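Local coordinates for protein thiol-disulfide isomerase and thioredoxins (PDB 3LOR) that probably acts as a thioredoxin-fold thiol-disulfide oxidoreductase or isomerase of the TlpA-like family, and can bind calcium at its surface, at residues E11-E16 with M113-L118; G69-F74 with D78-E83. All coordinates share one frame; numbering follows the deposited sequence.

Interaction 1 (E11-E16 with M113-L118)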
loop_
_atom_site.group_PDB
_atom_site.type_symbol
_atom_site.label_atom_id
_atom_site.label_comp_id
_atom_site.label_asym_id
_atom_site.label_seq_id
_atom_site.Cartn_x
_atom_site.Cartn_y
_atom_site.Cartn_z
ATOM N N GLU A 11 28.919 15.189 13.123
ATOM C CA GLU A 11 28.869 16.468 13.786
ATOM C C GLU A 11 27.769 17.353 13.241
ATOM O O GLU A 11 27.938 18.031 12.256
ATOM C CB GLU A 11 30.192 17.202 13.673
ATOM C CG GLU A 11 31.423 16.395 13.836
ATOM C CD GLU A 11 31.842 16.275 15.262
ATOM O OE1 GLU A 11 32.941 15.827 15.532
ATOM O OE2 GLU A 11 31.048 16.632 16.103
ATOM N N LEU A 12 26.641 17.354 13.902
ATOM C CA LEU A 12 25.570 18.209 13.510
ATOM C C LEU A 12 25.920 19.634 13.842
ATOM O O LEU A 12 26.426 19.870 14.888
ATOM C CB LEU A 12 24.327 17.795 14.253
ATOM C CG LEU A 12 23.822 16.398 13.966
ATOM C CD1 LEU A 12 22.557 16.119 14.608
ATOM C CD2 LEU A 12 23.713 16.197 12.526
ATOM N N ASP A 13 25.666 20.581 12.951
ATOM C CA ASP A 13 25.760 21.979 13.310
ATOM C C ASP A 13 24.345 22.454 13.502
ATOM O O ASP A 13 23.608 22.536 12.577
ATOM C CB ASP A 13 26.439 22.829 12.239
ATOM C CG ASP A 13 27.839 22.387 11.882
ATOM O OD1 ASP A 13 28.641 22.005 12.709
ATOM O OD2 ASP A 13 28.142 22.456 10.710
ATOM N N VAL A 14 23.975 22.758 14.728
ATOM C CA VAL A 14 22.591 23.042 15.050
ATOM C C VAL A 14 22.290 24.448 15.534
ATOM O O VAL A 14 22.850 24.885 16.489
ATOM C CB VAL A 14 22.176 22.102 16.155
ATOM C CG1 VAL A 14 20.827 22.358 16.632
ATOM C CG2 VAL A 14 22.396 20.723 15.755
ATOM N N GLN A 15 21.400 25.162 14.873
ATOM C CA GLN A 15 20.924 26.415 15.420
ATOM C C GLN A 15 20.109 26.262 16.690
ATOM O O GLN A 15 20.337 26.963 17.632
ATOM C CB GLN A 15 20.172 27.220 14.379
ATOM C CG GLN A 15 19.308 28.336 14.887
ATOM C CD GLN A 15 18.624 29.099 13.787
ATOM O OE1 GLN A 15 17.667 28.659 13.232
ATOM N NE2 GLN A 15 19.122 30.253 13.482
ATOM N N GLU A 16 19.163 25.354 16.714
ATOM C CA GLU A 16 18.441 25.073 17.930
ATOM C C GLU A 16 17.761 23.721 17.930
ATOM O O GLU A 16 17.472 23.194 16.899
ATOM C CB GLU A 16 17.404 26.156 18.170
ATOM C CG GLU A 16 16.476 26.335 17.023
ATOM C CD GLU A 16 15.542 27.480 17.186
ATOM O OE1 GLU A 16 15.781 28.510 16.547
ATOM O OE2 GLU A 16 14.561 27.350 17.930
HETATM N N MSE A 113 24.092 20.530 5.998
HETATM C CA MSE A 113 23.817 20.111 4.655
HETATM C C MSE A 113 24.974 20.365 3.697
HETATM O O MSE A 113 25.280 19.536 2.896
HETATM C CB MSE A 113 22.533 20.777 4.164
HETATM C CG MSE A 113 22.159 20.573 2.699
HETATM SE SE MSE A 113 20.350 20.989 2.231
HETATM C CE MSE A 113 20.570 21.040 0.485
ATOM N N LYS A 114 25.597 21.522 3.804
ATOM C CA LYS A 114 26.795 21.867 3.063
ATOM C C LYS A 114 27.965 20.983 3.408
ATOM O O LYS A 114 28.626 20.460 2.574
ATOM C CB LYS A 114 27.201 23.276 3.426
ATOM C CG LYS A 114 27.693 24.130 2.310
ATOM C CD LYS A 114 28.644 23.466 1.393
ATOM C CE LYS A 114 29.510 24.457 0.699
ATOM N NZ LYS A 114 29.500 24.214 -0.717
ATOM N N LYS A 115 28.169 20.796 4.683
ATOM C CA LYS A 115 29.288 20.072 5.197
ATOM C C LYS A 115 29.299 18.643 4.671
ATOM O O LYS A 115 30.314 18.139 4.308
ATOM C CB LYS A 115 29.160 20.077 6.707
ATOM C CG LYS A 115 30.263 19.526 7.467
ATOM C CD LYS A 115 29.810 19.085 8.866
ATOM C CE LYS A 115 30.030 20.126 9.862
ATOM N NZ LYS A 115 30.042 19.647 11.229
ATOM N N TYR A 116 28.157 17.993 4.619
ATOM C CA TYR A 116 28.119 16.634 4.175
ATOM C C TYR A 116 27.720 16.528 2.735
ATOM O O TYR A 116 27.532 15.461 2.209
ATOM C CB TYR A 116 27.251 15.785 5.080
ATOM C CG TYR A 116 27.770 15.726 6.482
ATOM C CD1 TYR A 116 29.069 15.401 6.744
ATOM C CD2 TYR A 116 26.970 16.034 7.532
ATOM C CE1 TYR A 116 29.516 15.360 7.989
ATOM C CE2 TYR A 116 27.412 15.996 8.760
ATOM C CZ TYR A 116 28.672 15.670 8.997
ATOM O OH TYR A 116 29.096 15.641 10.246
ATOM N N ARG A 117 27.571 17.676 2.129
ATOM C CA ARG A 117 27.190 17.767 0.751
ATOM C C ARG A 117 25.970 16.960 0.330
ATOM O O ARG A 117 25.997 16.267 -0.630
ATOM C CB ARG A 117 28.374 17.702 -0.215
ATOM C CG ARG A 117 28.986 16.394 -0.445
ATOM C CD ARG A 117 30.354 16.528 -1.105
ATOM N NE ARG A 117 31.346 17.093 -0.207
ATOM C CZ ARG A 117 32.468 17.686 -0.588
ATOM N NH1 ARG A 117 33.281 18.175 0.314
ATOM N NH2 ARG A 117 32.777 17.798 -1.866
ATOM N N LEU A 118 24.894 17.106 1.078
ATOM C CA LEU A 118 23.660 16.479 0.737
ATOM C C LEU A 118 23.090 17.013 -0.545
ATOM O O LEU A 118 23.161 18.158 -0.826
ATOM C CB LEU A 118 22.651 16.586 1.871
ATOM C CG LEU A 118 23.161 16.300 3.256
ATOM C CD1 LEU A 118 22.124 16.542 4.256
ATOM C CD2 LEU A 118 23.707 14.915 3.391
#
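Lys115 NZ is gripped by two oxygens of the 11-16 segment: it donates to the backbone Glu11 O at 2.8 Å and to the carboxylate Asp13 OD1 at 3.1 Å, the second bond being a salt bridge. The contact lies on the surface of a thioredoxin fold, where the run leading into edge strand 14-17 passes the C-terminal end of helix 111-115. The chain of Lys115 leaves the helix with CG anti to the backbone N (chi1 -173°) and bends at CG-CD, which carries the amine across to the oncoming Asp13. At Glu11 O the amine stands 27° out of the carbonyl plane. It meets OD1 from above the carboxylate plane, while CE lies against Asp13 OD2, 3.1 Å away. That carboxylate has further work, because OD2 accepts a hydrogen bond from Ser111 OG and the backbone N of Asp13 bonds to Thr112 OG1. Asp13 therefore ties the run just before strand 14-17 to both the start (Ser111, Thr112) and the end (Lys115) of helix 111-115, and the two oxygens round NZ would be expected to stabilise its positive charge.

Tyr116, inside the Schellman motif that ends this helix and just before Arg117 with its positive phi, adds a second polar link. Its hydroxyl accepts the backbone N-H of Glu11 over 2.9 Å in a fairly straight bond (161°). Within the helix end, Lys115 CD rests 3.6 Å above one ring face, offset toward the rim, and Ile133 of strand 133-138 also touches the ring. Glu11, Leu12 and Asp13 belong to a calcium site seen in this protein, although no calcium is bound to this chain. Lys115 NZ also comes within 3.5 Å of Glu11 CB.

Interaction 2 (G69-F74 with D78-E83)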
loop_
_atom_site.group_PDB
_atom_site.type_symbol
_atom_site.label_atom_id
_atom_site.label_comp_id
_atom_site.label_asym_id
_atom_site.label_seq_id
_atom_site.Cartn_x
_atom_site.Cartn_y
_atom_site.Cartn_z
ATOM N N GLY A 69 15.795 14.198 13.991
ATOM C CA GLY A 69 15.278 14.957 12.892
ATOM C C GLY A 69 16.108 16.191 12.650
ATOM O O GLY A 69 16.438 16.867 13.546
ATOM N N LEU A 70 16.487 16.442 11.426
ATOM C CA LEU A 70 17.187 17.661 11.130
ATOM C C LEU A 70 16.490 18.405 10.048
ATOM O O LEU A 70 16.390 17.944 8.960
ATOM C CB LEU A 70 18.645 17.403 10.794
ATOM C CG LEU A 70 19.529 18.579 10.495
ATOM C CD1 LEU A 70 20.009 19.264 11.723
ATOM C CD2 LEU A 70 20.635 18.181 9.634
ATOM N N HIS A 71 16.006 19.576 10.375
ATOM C CA HIS A 71 15.292 20.368 9.433
ATOM C C HIS A 71 16.324 21.242 8.742
ATOM O O HIS A 71 16.825 22.139 9.330
ATOM C CB HIS A 71 14.299 21.224 10.171
ATOM C CG HIS A 71 13.237 21.800 9.311
ATOM N ND1 HIS A 71 12.730 23.052 9.503
ATOM C CD2 HIS A 71 12.581 21.292 8.251
ATOM C CE1 HIS A 71 11.809 23.294 8.604
ATOM N NE2 HIS A 71 11.709 22.244 7.827
ATOM N N SER A 72 16.660 20.912 7.513
ATOM C CA SER A 72 17.546 21.700 6.698
ATOM C C SER A 72 16.810 22.352 5.577
ATOM O O SER A 72 16.584 21.758 4.572
ATOM C CB SER A 72 18.618 20.828 6.069
ATOM O OG SER A 72 19.368 20.183 6.995
ATOM N N VAL A 73 16.475 23.599 5.765
ATOM C CA VAL A 73 15.703 24.329 4.806
ATOM C C VAL A 73 16.645 25.050 3.892
ATOM O O VAL A 73 17.444 25.799 4.337
ATOM C CB VAL A 73 14.890 25.385 5.518
ATOM C CG1 VAL A 73 14.145 26.235 4.589
ATOM C CG2 VAL A 73 14.026 24.792 6.561
ATOM N N PHE A 74 16.556 24.771 2.615
ATOM C CA PHE A 74 17.373 25.409 1.626
ATOM C C PHE A 74 16.621 26.203 0.575
ATOM O O PHE A 74 17.206 26.784 -0.301
ATOM C CB PHE A 74 18.312 24.415 1.000
ATOM C CG PHE A 74 17.642 23.368 0.263
ATOM C CD1 PHE A 74 17.368 23.514 -1.044
ATOM C CD2 PHE A 74 17.266 22.238 0.875
ATOM C CE1 PHE A 74 16.754 22.542 -1.720
ATOM C CE2 PHE A 74 16.641 21.261 0.196
ATOM C CZ PHE A 74 16.375 21.425 -1.096
ATOM N N ASP A 78 11.381 31.756 4.438
ATOM C CA ASP A 78 10.430 32.597 5.134
ATOM C C ASP A 78 9.172 31.871 5.517
ATOM O O ASP A 78 8.537 32.192 6.462
ATOM C CB ASP A 78 10.105 33.844 4.341
ATOM C CG ASP A 78 9.671 33.549 2.962
ATOM O OD1 ASP A 78 9.631 32.382 2.568
ATOM O OD2 ASP A 78 9.385 34.489 2.238
ATOM N N VAL A 79 8.853 30.879 4.732
ATOM C CA VAL A 79 7.768 29.995 4.982
ATOM C C VAL A 79 8.053 28.771 5.886
ATOM O O VAL A 79 7.153 28.182 6.416
ATOM C CB VAL A 79 7.284 29.567 3.659
ATOM C CG1 VAL A 79 6.710 28.262 3.705
ATOM C CG2 VAL A 79 6.384 30.556 3.135
HETATM N N MSE A 80 9.306 28.377 6.020
HETATM C CA MSE A 80 9.639 27.176 6.736
HETATM C C MSE A 80 10.444 27.510 7.967
HETATM O O MSE A 80 11.460 26.937 8.227
HETATM C CB MSE A 80 10.369 26.156 5.861
HETATM C CG MSE A 80 9.519 25.430 4.836
HETATM SE SE MSE A 80 10.321 23.920 3.950
HETATM C CE MSE A 80 10.434 24.444 2.218
ATOM N N THR A 81 9.950 28.441 8.739
ATOM C CA THR A 81 10.616 28.866 9.939
ATOM C C THR A 81 10.530 27.840 11.039
ATOM O O THR A 81 9.790 26.936 10.964
ATOM C CB THR A 81 10.046 30.175 10.497
ATOM O OG1 THR A 81 8.712 29.966 10.913
ATOM C CG2 THR A 81 10.086 31.240 9.479
ATOM N N PRO A 82 11.291 28.055 12.087
ATOM C CA PRO A 82 11.253 27.215 13.257
ATOM C C PRO A 82 9.894 27.212 13.910
ATOM O O PRO A 82 9.543 26.202 14.427
ATOM C CB PRO A 82 12.305 27.838 14.137
ATOM C CG PRO A 82 13.273 28.350 13.210
ATOM C CD PRO A 82 12.568 28.761 11.998
ATOM N N GLU A 83 9.164 28.309 13.889
ATOM C CA GLU A 83 7.798 28.331 14.391
ATOM C C GLU A 83 6.851 27.458 13.605
ATOM O O GLU A 83 6.073 26.747 14.158
ATOM C CB GLU A 83 7.264 29.743 14.414
HETATM O O HOH W 1 13.254 25.682 10.571
#
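His71 and Met80 are joined by a water that bonds to His71 ND1 at 2.9 Å and donates to Met80 O at 3.2 Å. This bridge spans the strand-to-helix connection of a beta-alpha-beta unit of the thioredoxin fold, between the end of strand 65-71 and the approach to helix 82-91. The imidazole is held at its other nitrogen too, NE2 bonding to the backbone N of Met40, and its ring meets that of Phe38. Direct contact with the ring is looser: Met80 O lies near the ring plane at the edge, 3.7 Å from CE1, and the selenium of Met80, a selenomethionine, sits obliquely 5.4 Å from the ring centroid.

The apolar part falls to Val73. With CG1 anti to the backbone N (chi1 176°), both its methyls reach Met80 CB, at 4.0 Å from CG1 and likewise from CG2. Met80 also packs on Met40 and Leu41, near the probable CxxC motif of Cys42 and Cys45. Thr81 is the N-cap of the helix, its OG1 making a weak bond to Ala84 N. Within its own segment, Val73 CG2 lies over one face of the His71 ring, 3.4 Å above the plane and offset toward the rim.

In the fold
Interactions 1 and 2 have their centres 13 Å apart and both reach the same mixed sheet, at edge strand 14-17 and inner strand 65-71, with strand 98-101 between them. Along the chain, 11-16 comes first, then both segments of interaction 2, and 113-118 last, so the long-range contact encloses the short one. They also meet directly: Met113 CE packs against Phe74 CD2 at 3.5 Å, and Met113 SE approaches Ser72 CB. Helix 111-115 thus faces the surface calcium-site run through Lys115 and, through Met113, the residues just after strand 65-71. Met80 of interaction 2 lies near the probable CxxC motif.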